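Local coordinates for maltose/maltodextrin-binding protein (Thermus thermophilus, PDB 2GH9), which binds maltotriose as a periplasmic solute-binding protein and probably delivers maltodextrins to an ABC transporter in the membrane, at residues A173-G178 and P182-I187; T7-P12 and V297-A302. One frame throughout, in Å; residues are numbered along the deposited sequence.

Overall arrangement
Interactions 1 and 2 lie on opposite sides of the centre of the chain, their centres about 35 Å apart and their nearest atoms about 22 Å apart, so neither touches the other. Interaction 2 joins T7-P12 to V297-A302 across 284 intervening residues and borders the sugar pocket: H8 holds a glucose unit of the bound glycan. Interaction 1, A173-G178 with P182-I187, is nested in the sequence inside that long loop. It is a local surface contact, its centre about 22 Å from the chain centre, joining the first strand of a two-stranded hairpin to the segment after the second. Interaction 2, its centre about 14 Å from the chain centre, ties the pocket to helix 293-302.

Interaction 1: A173-G178 and P182-I187; sequences AKDAKG and PTKLLI
Where the chain turns a corner at P182-K184, K184 meets A173 and D175 of segment A173-G178 through its main chain and through both ends of its side chain. Within the corner, T183 OG1 is hydrogen-bonded to D181 OD1. The carbonyl of K184 then receives the backbone N-H of A173; N to O is 2.9 Å and the bond is nearly straight at 169°. Beside this bond the CB atoms of A173 and K184 pack at 3.8 Å. From there the K184 chain runs on extended beyond CG and reaches D175, whose side chain it crosses at about a right angle. K184 NZ lies 3.0 Å from D175 OD2 in a salt bridge, coming in from above the carboxylate, 60° out of its plane. D175 presents this oxygen with CG anti to the backbone N (chi1 -161°).

The contact extends a beta-hairpin: strands 172-175 and 179-181 pair antiparallel, with A173 also hydrogen-bonded through its backbone to D181, and P182-I187 leads from the second strand toward helix 189-204. D181 lies close to D175, and K184 NZ, in a weak, long ion pair with D181 as well, probably eases the repulsion between the two carboxylates.

L185 points away from A173-G178 and packs on V371 and I374 of helix 363-378, and on F172. L186 comes back toward A173, with CD1 4.2 Å from A173 CB and also 3.7 Å from A173 N, a methyl group beside the donor nitrogen.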
ATOM      1  N   ALA A 173      12.609   3.736  15.062  1.00 40.29           N
ATOM      2  CA  ALA A 173      14.071   3.665  15.020  1.00 42.19           C
ATOM      3  C   ALA A 173      14.542   2.201  15.033  1.00 44.08           C
ATOM      4  O   ALA A 173      13.893   1.348  15.637  1.00 44.45           O
ATOM      5  CB  ALA A 173      14.663   4.435  16.206  1.00 41.93           C
ATOM      6  N   LYS A 174      15.638   1.915  14.328  1.00 46.56           N
ATOM      7  CA  LYS A 174      16.297   0.596  14.377  1.00 48.46           C
ATOM      8  C   LYS A 174      17.205   0.540  15.592  1.00 50.24           C
ATOM      9  O   LYS A 174      17.920   1.502  15.879  1.00 50.37           O
ATOM     10  CB  LYS A 174      17.154   0.338  13.134  1.00 48.78           C
ATOM     11  CG  LYS A 174      16.398  -0.009  11.872  1.00 49.45           C
ATOM     12  CD  LYS A 174      17.376  -0.377  10.755  1.00 49.19           C
ATOM     13  CE  LYS A 174      16.687  -0.443   9.400  1.00 49.94           C
ATOM     14  NZ  LYS A 174      17.669  -0.572   8.263  1.00 51.69           N
ATOM     15  N   ASP A 175      17.211  -0.599  16.283  1.00 52.53           N
ATOM     16  CA  ASP A 175      17.802  -0.665  17.617  1.00 53.28           C
ATOM     17  C   ASP A 175      18.940  -1.668  17.796  1.00 54.45           C
ATOM     18  O   ASP A 175      18.808  -2.874  17.492  1.00 54.97           O
ATOM     19  CB  ASP A 175      16.713  -0.959  18.640  1.00 53.96           C
ATOM     20  CG  ASP A 175      17.123  -0.594  20.063  1.00 54.45           C
ATOM     21  OD1 ASP A 175      18.327  -0.738  20.405  1.00 57.08           O
ATOM     22  OD2 ASP A 175      16.227  -0.175  20.842  1.00 57.99           O
ATOM     23  N   ALA A 176      20.035  -1.133  18.341  1.00 55.28           N
ATOM     24  CA  ALA A 176      21.194  -1.900  18.775  1.00 55.57           C
ATOM     25  C   ALA A 176      21.958  -2.359  17.553  1.00 56.07           C
ATOM     26  O   ALA A 176      23.007  -1.795  17.227  1.00 56.01           O
ATOM     27  CB  ALA A 176      20.778  -3.086  19.666  1.00 55.78           C
ATOM     28  N   LYS A 177      21.420  -3.380  16.888  1.00 56.46           N
ATOM     29  CA  LYS A 177      21.928  -3.828  15.598  1.00 56.61           C
ATOM     30  C   LYS A 177      20.786  -4.457  14.797  1.00 56.63           C
ATOM     31  O   LYS A 177      20.592  -5.683  14.813  1.00 56.87           O
ATOM     32  CB  LYS A 177      23.089  -4.831  15.750  1.00 57.29           C
ATOM     33  CG  LYS A 177      24.423  -4.263  16.301  1.00 58.21           C
ATOM     34  CD  LYS A 177      25.078  -3.238  15.362  1.00 59.16           C
ATOM     35  CE  LYS A 177      26.513  -2.889  15.792  1.00 59.29           C
ATOM     36  NZ  LYS A 177      26.578  -2.047  17.037  1.00 60.03           N
ATOM     37  N   GLY A 178      20.008  -3.600  14.134  1.00 56.17           N
ATOM     38  CA  GLY A 178      19.183  -4.021  13.000  1.00 55.67           C
ATOM     39  C   GLY A 178      17.684  -4.087  13.202  1.00 55.26           C
ATOM     40  O   GLY A 178      16.936  -3.860  12.255  1.00 55.41           O
ATOM     41  N   PRO A 182       9.980  -0.564  18.773  1.00 45.36           N
ATOM     42  CA  PRO A 182       8.660   0.066  18.820  1.00 45.06           C
ATOM     43  C   PRO A 182       8.495   1.130  19.909  1.00 44.29           C
ATOM     44  O   PRO A 182       7.508   1.865  19.903  1.00 43.82           O
ATOM     45  CB  PRO A 182       7.704  -1.113  19.054  1.00 44.71           C
ATOM     46  CG  PRO A 182       8.532  -2.182  19.605  1.00 44.81           C
ATOM     47  CD  PRO A 182       9.925  -1.991  19.124  1.00 45.19           C
ATOM     48  N   THR A 183       9.450   1.216  20.828  1.00 44.10           N
ATOM     49  CA  THR A 183       9.423   2.243  21.868  1.00 43.78           C
ATOM     50  C   THR A 183       9.918   3.607  21.365  1.00 43.41           C
ATOM     51  O   THR A 183       9.682   4.632  22.027  1.00 43.76           O
ATOM     52  CB  THR A 183      10.268   1.832  23.100  1.00 43.91           C
ATOM     53  OG1 THR A 183      11.672   1.940  22.797  1.00 44.55           O
ATOM     54  CG2 THR A 183       9.921   0.403  23.544  1.00 44.15           C
ATOM     55  N   LYS A 184      10.584   3.615  20.204  1.00 42.33           N
ATOM     56  CA  LYS A 184      11.162   4.838  19.625  1.00 41.58           C
ATOM     57  C   LYS A 184      10.523   5.253  18.286  1.00 40.43           C
ATOM     58  O   LYS A 184      11.026   4.908  17.211  1.00 39.77           O
ATOM     59  CB  LYS A 184      12.667   4.652  19.437  1.00 41.99           C
ATOM     60  CG  LYS A 184      13.478   4.585  20.751  1.00 42.44           C
ATOM     61  CD  LYS A 184      14.903   4.066  20.467  1.00 42.91           C
ATOM     62  CE  LYS A 184      15.667   3.739  21.751  1.00 43.72           C
ATOM     63  NZ  LYS A 184      16.698   2.677  21.507  1.00 43.95           N
ATOM     64  N   LEU A 185       9.421   6.000  18.354  1.00 39.28           N
ATOM     65  CA  LEU A 185       8.797   6.532  17.143  1.00 38.62           C
ATOM     66  C   LEU A 185       9.737   7.527  16.480  1.00 37.86           C
ATOM     67  O   LEU A 185      10.552   8.157  17.158  1.00 37.81           O
ATOM     68  CB  LEU A 185       7.489   7.258  17.440  1.00 38.84           C
ATOM     69  CG  LEU A 185       6.192   6.497  17.696  1.00 39.55           C
ATOM     70  CD1 LEU A 185       5.088   7.518  17.926  1.00 39.27           C
ATOM     71  CD2 LEU A 185       5.824   5.565  16.556  1.00 40.21           C
ATOM     72  N   LEU A 186       9.615   7.651  15.156  1.00 36.53           N
ATOM     73  CA  LEU A 186      10.326   8.671  14.385  1.00 35.67           C
ATOM     74  C   LEU A 186       9.379   9.665  13.708  1.00 34.40           C
ATOM     75  O   LEU A 186       9.836  10.616  13.073  1.00 33.56           O
ATOM     76  CB  LEU A 186      11.236   8.014  13.340  1.00 35.57           C
ATOM     77  CG  LEU A 186      12.453   7.307  13.929  1.00 36.01           C
ATOM     78  CD1 LEU A 186      13.244   6.602  12.857  1.00 34.65           C
ATOM     79  CD2 LEU A 186      13.322   8.310  14.702  1.00 35.80           C
ATOM     80  N   ILE A 187       8.072   9.468  13.887  1.00 33.53           N
ATOM     81  CA  ILE A 187       7.062  10.285  13.211  1.00 33.17           C
ATOM     82  C   ILE A 187       6.425  11.350  14.115  1.00 33.06           C
ATOM     83  O   ILE A 187       5.502  12.039  13.706  1.00 32.09           O
ATOM     84  CB  ILE A 187       5.977   9.395  12.535  1.00 33.25           C
ATOM     85  CG1 ILE A 187       5.289   8.478  13.550  1.00 32.89           C
ATOM     86  CG2 ILE A 187       6.623   8.574  11.388  1.00 30.44           C
ATOM     87  CD1 ILE A 187       3.861   8.032  13.125  1.00 32.25           C
TER

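Interaction 2: T7-P12 and V297-A302. With GLC (alpha-D-glucopyranose), chain B.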
ATOM      1  N   THR A   7     -10.852 -11.387  -0.880  1.00 21.77           N
ATOM      2  CA  THR A   7     -10.028 -10.427  -1.628  1.00 20.71           C
ATOM      3  C   THR A   7     -10.559  -8.996  -1.541  1.00 19.61           C
ATOM      4  O   THR A   7     -11.764  -8.784  -1.471  1.00 20.34           O
ATOM      5  CB  THR A   7      -9.923 -10.825  -3.133  1.00 20.66           C
ATOM      6  OG1 THR A   7      -8.977  -9.984  -3.780  1.00 19.73           O
ATOM      7  CG2 THR A   7     -11.268 -10.725  -3.835  1.00 19.26           C
ATOM      8  N   HIS A   8      -9.643  -8.035  -1.583  1.00 19.08           N
ATOM      9  CA  HIS A   8      -9.973  -6.601  -1.658  1.00 19.45           C
ATOM     10  C   HIS A   8      -9.848  -6.060  -3.084  1.00 19.63           C
ATOM     11  O   HIS A   8      -9.980  -4.847  -3.335  1.00 18.85           O
ATOM     12  CB  HIS A   8      -9.106  -5.766  -0.710  1.00 18.68           C
ATOM     13  CG  HIS A   8      -7.625  -5.977  -0.853  1.00 19.21           C
ATOM     14  ND1 HIS A   8      -6.836  -5.209  -1.685  1.00 18.48           N
ATOM     15  CD2 HIS A   8      -6.777  -6.820  -0.208  1.00 20.07           C
ATOM     16  CE1 HIS A   8      -5.576  -5.599  -1.579  1.00 20.22           C
ATOM     17  NE2 HIS A   8      -5.509  -6.557  -0.669  1.00 20.32           N
ATOM     18  N   PHE A   9      -9.608  -6.966  -4.025  1.00 19.51           N
ATOM     19  CA  PHE A   9      -9.451  -6.583  -5.402  1.00 19.81           C
ATOM     20  C   PHE A   9     -10.804  -6.193  -6.014  1.00 20.67           C
ATOM     21  O   PHE A   9     -11.861  -6.733  -5.657  1.00 21.25           O
ATOM     22  CB  PHE A   9      -8.857  -7.733  -6.240  1.00 18.96           C
ATOM     23  CG  PHE A   9      -7.472  -8.155  -5.846  1.00 16.97           C
ATOM     24  CD1 PHE A   9      -6.694  -7.410  -4.967  1.00 18.47           C
ATOM     25  CD2 PHE A   9      -6.938  -9.319  -6.373  1.00 16.59           C
ATOM     26  CE1 PHE A   9      -5.433  -7.817  -4.623  1.00 18.45           C
ATOM     27  CE2 PHE A   9      -5.677  -9.733  -6.038  1.00 17.11           C
ATOM     28  CZ  PHE A   9      -4.912  -8.974  -5.173  1.00 19.91           C
ATOM     29  N   GLY A  10     -10.746  -5.256  -6.951  1.00 21.38           N
ATOM     30  CA  GLY A  10     -11.874  -4.939  -7.809  1.00 21.25           C
ATOM     31  C   GLY A  10     -11.398  -4.814  -9.224  1.00 22.20           C
ATOM     32  O   GLY A  10     -10.209  -5.003  -9.508  1.00 23.03           O
ATOM     33  N   GLY A  11     -12.345  -4.552 -10.123  1.00 22.50           N
ATOM     34  CA  GLY A  11     -12.045  -4.259 -11.495  1.00 23.28           C
ATOM     35  C   GLY A  11     -11.292  -5.367 -12.200  1.00 23.03           C
ATOM     36  O   GLY A  11     -11.554  -6.555 -11.959  1.00 23.37           O
ATOM     37  N   PRO A  12     -10.380  -4.982 -13.108  1.00 23.15           N
ATOM     38  CA  PRO A  12      -9.499  -5.933 -13.797  1.00 22.62           C
ATOM     39  C   PRO A  12      -8.727  -6.892 -12.877  1.00 22.81           C
ATOM     40  O   PRO A  12      -8.545  -8.075 -13.234  1.00 22.13           O
ATOM     41  CB  PRO A  12      -8.554  -5.026 -14.562  1.00 22.89           C
ATOM     42  CG  PRO A  12      -9.378  -3.821 -14.858  1.00 23.17           C
ATOM     43  CD  PRO A  12     -10.149  -3.602 -13.584  1.00 23.02           C
ATOM     44  N   VAL A 297       2.891 -11.619 -14.067  1.00 26.99           N
ATOM     45  CA  VAL A 297       2.944 -10.738 -15.231  1.00 26.93           C
ATOM     46  C   VAL A 297       1.533 -10.385 -15.677  1.00 26.27           C
ATOM     47  O   VAL A 297       1.240  -9.220 -15.897  1.00 26.49           O
ATOM     48  CB  VAL A 297       3.770 -11.330 -16.443  1.00 27.07           C
ATOM     49  CG1 VAL A 297       3.530 -10.513 -17.712  1.00 27.70           C
ATOM     50  CG2 VAL A 297       5.251 -11.343 -16.156  1.00 28.19           C
ATOM     51  N   ALA A 298       0.661 -11.388 -15.772  1.00 25.47           N
ATOM     52  CA  ALA A 298      -0.733 -11.182 -16.135  1.00 25.10           C
ATOM     53  C   ALA A 298      -1.416 -10.191 -15.197  1.00 24.18           C
ATOM     54  O   ALA A 298      -2.086  -9.256 -15.638  1.00 23.07           O
ATOM     55  CB  ALA A 298      -1.473 -12.508 -16.116  1.00 25.74           C
ATOM     56  N   PHE A 299      -1.213 -10.375 -13.899  1.00 23.10           N
ATOM     57  CA  PHE A 299      -1.800  -9.461 -12.930  1.00 23.21           C
ATOM     58  C   PHE A 299      -1.301  -8.030 -13.163  1.00 21.98           C
ATOM     59  O   PHE A 299      -2.083  -7.107 -13.108  1.00 22.93           O
ATOM     60  CB  PHE A 299      -1.494  -9.943 -11.507  1.00 22.54           C
ATOM     61  CG  PHE A 299      -2.292  -9.248 -10.428  1.00 23.09           C
ATOM     62  CD1 PHE A 299      -3.656  -9.484 -10.288  1.00 21.60           C
ATOM     63  CD2 PHE A 299      -1.674  -8.388  -9.529  1.00 21.87           C
ATOM     64  CE1 PHE A 299      -4.384  -8.888  -9.284  1.00 23.63           C
ATOM     65  CE2 PHE A 299      -2.422  -7.775  -8.482  1.00 22.73           C
ATOM     66  CZ  PHE A 299      -3.754  -8.032  -8.354  1.00 21.64           C
ATOM     67  N   ASN A 300      -0.015  -7.840 -13.431  1.00 23.06           N
ATOM     68  CA  ASN A 300       0.518  -6.500 -13.692  1.00 23.06           C
ATOM     69  C   ASN A 300      -0.129  -5.893 -14.917  1.00 23.70           C
ATOM     70  O   ASN A 300      -0.472  -4.710 -14.941  1.00 23.18           O
ATOM     71  CB  ASN A 300       2.038  -6.535 -13.864  1.00 23.42           C
ATOM     72  CG  ASN A 300       2.623  -5.175 -14.306  1.00 22.97           C
ATOM     73  OD1 ASN A 300       2.779  -4.931 -15.480  1.00 22.71           O
ATOM     74  ND2 ASN A 300       2.884  -4.284 -13.352  1.00 20.90           N
ATOM     75  N   GLN A 301      -0.315  -6.718 -15.939  1.00 23.74           N
ATOM     76  CA  GLN A 301      -0.860  -6.236 -17.200  1.00 24.46           C
ATOM     77  C   GLN A 301      -2.314  -5.849 -17.049  1.00 25.05           C
ATOM     78  O   GLN A 301      -2.721  -4.818 -17.573  1.00 25.81           O
ATOM     79  CB  GLN A 301      -0.624  -7.259 -18.312  1.00 25.11           C
ATOM     80  CG  GLN A 301       0.874  -7.438 -18.607  1.00 24.90           C
ATOM     81  CD  GLN A 301       1.554  -6.133 -18.997  1.00 28.55           C
ATOM     82  OE1 GLN A 301       2.309  -5.535 -18.203  1.00 30.77           O
ATOM     83  NE2 GLN A 301       1.293  -5.673 -20.224  1.00 25.67           N
ATOM     84  N   ALA A 302      -3.060  -6.616 -16.252  1.00 25.25           N
ATOM     85  CA  ALA A 302      -4.466  -6.317 -15.952  1.00 24.78           C
ATOM     86  C   ALA A 302      -4.627  -5.048 -15.121  1.00 25.07           C
ATOM     87  O   ALA A 302      -5.576  -4.251 -15.329  1.00 24.73           O
ATOM     88  CB  ALA A 302      -5.077  -7.471 -15.203  1.00 25.64           C
TER
HETATM   89  C1  GLC B   1      -8.078  -1.282  -2.466  1.00 20.95           C
HETATM   90  C2  GLC B   1      -6.734  -1.770  -3.004  1.00 18.57           C
HETATM   91  C3  GLC B   1      -5.688  -1.692  -1.909  1.00 16.80           C
HETATM   92  C4  GLC B   1      -5.603  -0.250  -1.385  1.00 16.49           C
HETATM   93  C5  GLC B   1      -6.965   0.231  -0.859  1.00 18.76           C
HETATM   94  C6  GLC B   1      -6.932   1.729  -0.498  1.00 19.24           C
HETATM   95  O1  GLC B   1      -8.553  -2.236  -1.519  1.00 25.38           O
HETATM   96  O2  GLC B   1      -6.849  -3.108  -3.536  1.00 17.50           O
HETATM   97  O3  GLC B   1      -4.403  -2.143  -2.366  1.00 17.32           O
HETATM   98  O4  GLC B   1      -4.745  -0.226  -0.257  1.00 17.46           O
HETATM   99  O5  GLC B   1      -7.959   0.010  -1.857  1.00 19.78           O
HETATM  100  O6  GLC B   1      -8.221   2.201  -0.061  1.00 20.67           O
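F9 and F299 meet ring to ring, F299 CZ lying over one face of the F9 ring, offset toward its rim, and 3.5 Å from F9 CE2. The planes are inclined at 38° with centroids 5.0 Å apart, an oblique aromatic pair. F299 reaches across from helix 293-302 with CG anti to its backbone N (chi1 -168°). Further along, P12, in the first turn of helix 11-26, sets its CB 3.2 Å from A302 O and 4.3 Å from A302 CB, so the pyrrolidine ring rests against the last turn of helix 293-302.

The opposite face of F9 is met near its rim by T7 OG1. That hydroxyl accepts the backbone N-H of F9 at 3.1 Å (N to OG1), forming an ST turn, and is also hydrogen-bonded to V60 O. F9 is thus held between a hydroxyl and a phenyl group, while its CD1 lies over a face of the H8 imidazole. At the edge of that imidazole, in its plane, ND1 is 2.8 Å from glucose O2 in a hydrogen bond whose donor may be either partner; glucose O1 donates weakly to H8 O and ND1. The other ring nitrogen, NE2, makes weak hydrogen bonds to T61 O and Q269 OE1, and F39 meets the ring edge-to-face. F299 in turn stacks on F111 and meets W16.

This loop between strand 3-7 and helix 11-26 contributes H8 to the sugar pocket of the periplasmic binding protein fold. The two segments meet through a phenyl pair and a proline against a helix-end carbonyl, without hydrogen bonds between them, whereas sugar recognition is polar: F9 lies against the imidazole and F299 packs behind F9, while H8 hydrogen-bonds the glucose through its imidazole and R305 NH2 also hydrogen-bonds this sugar.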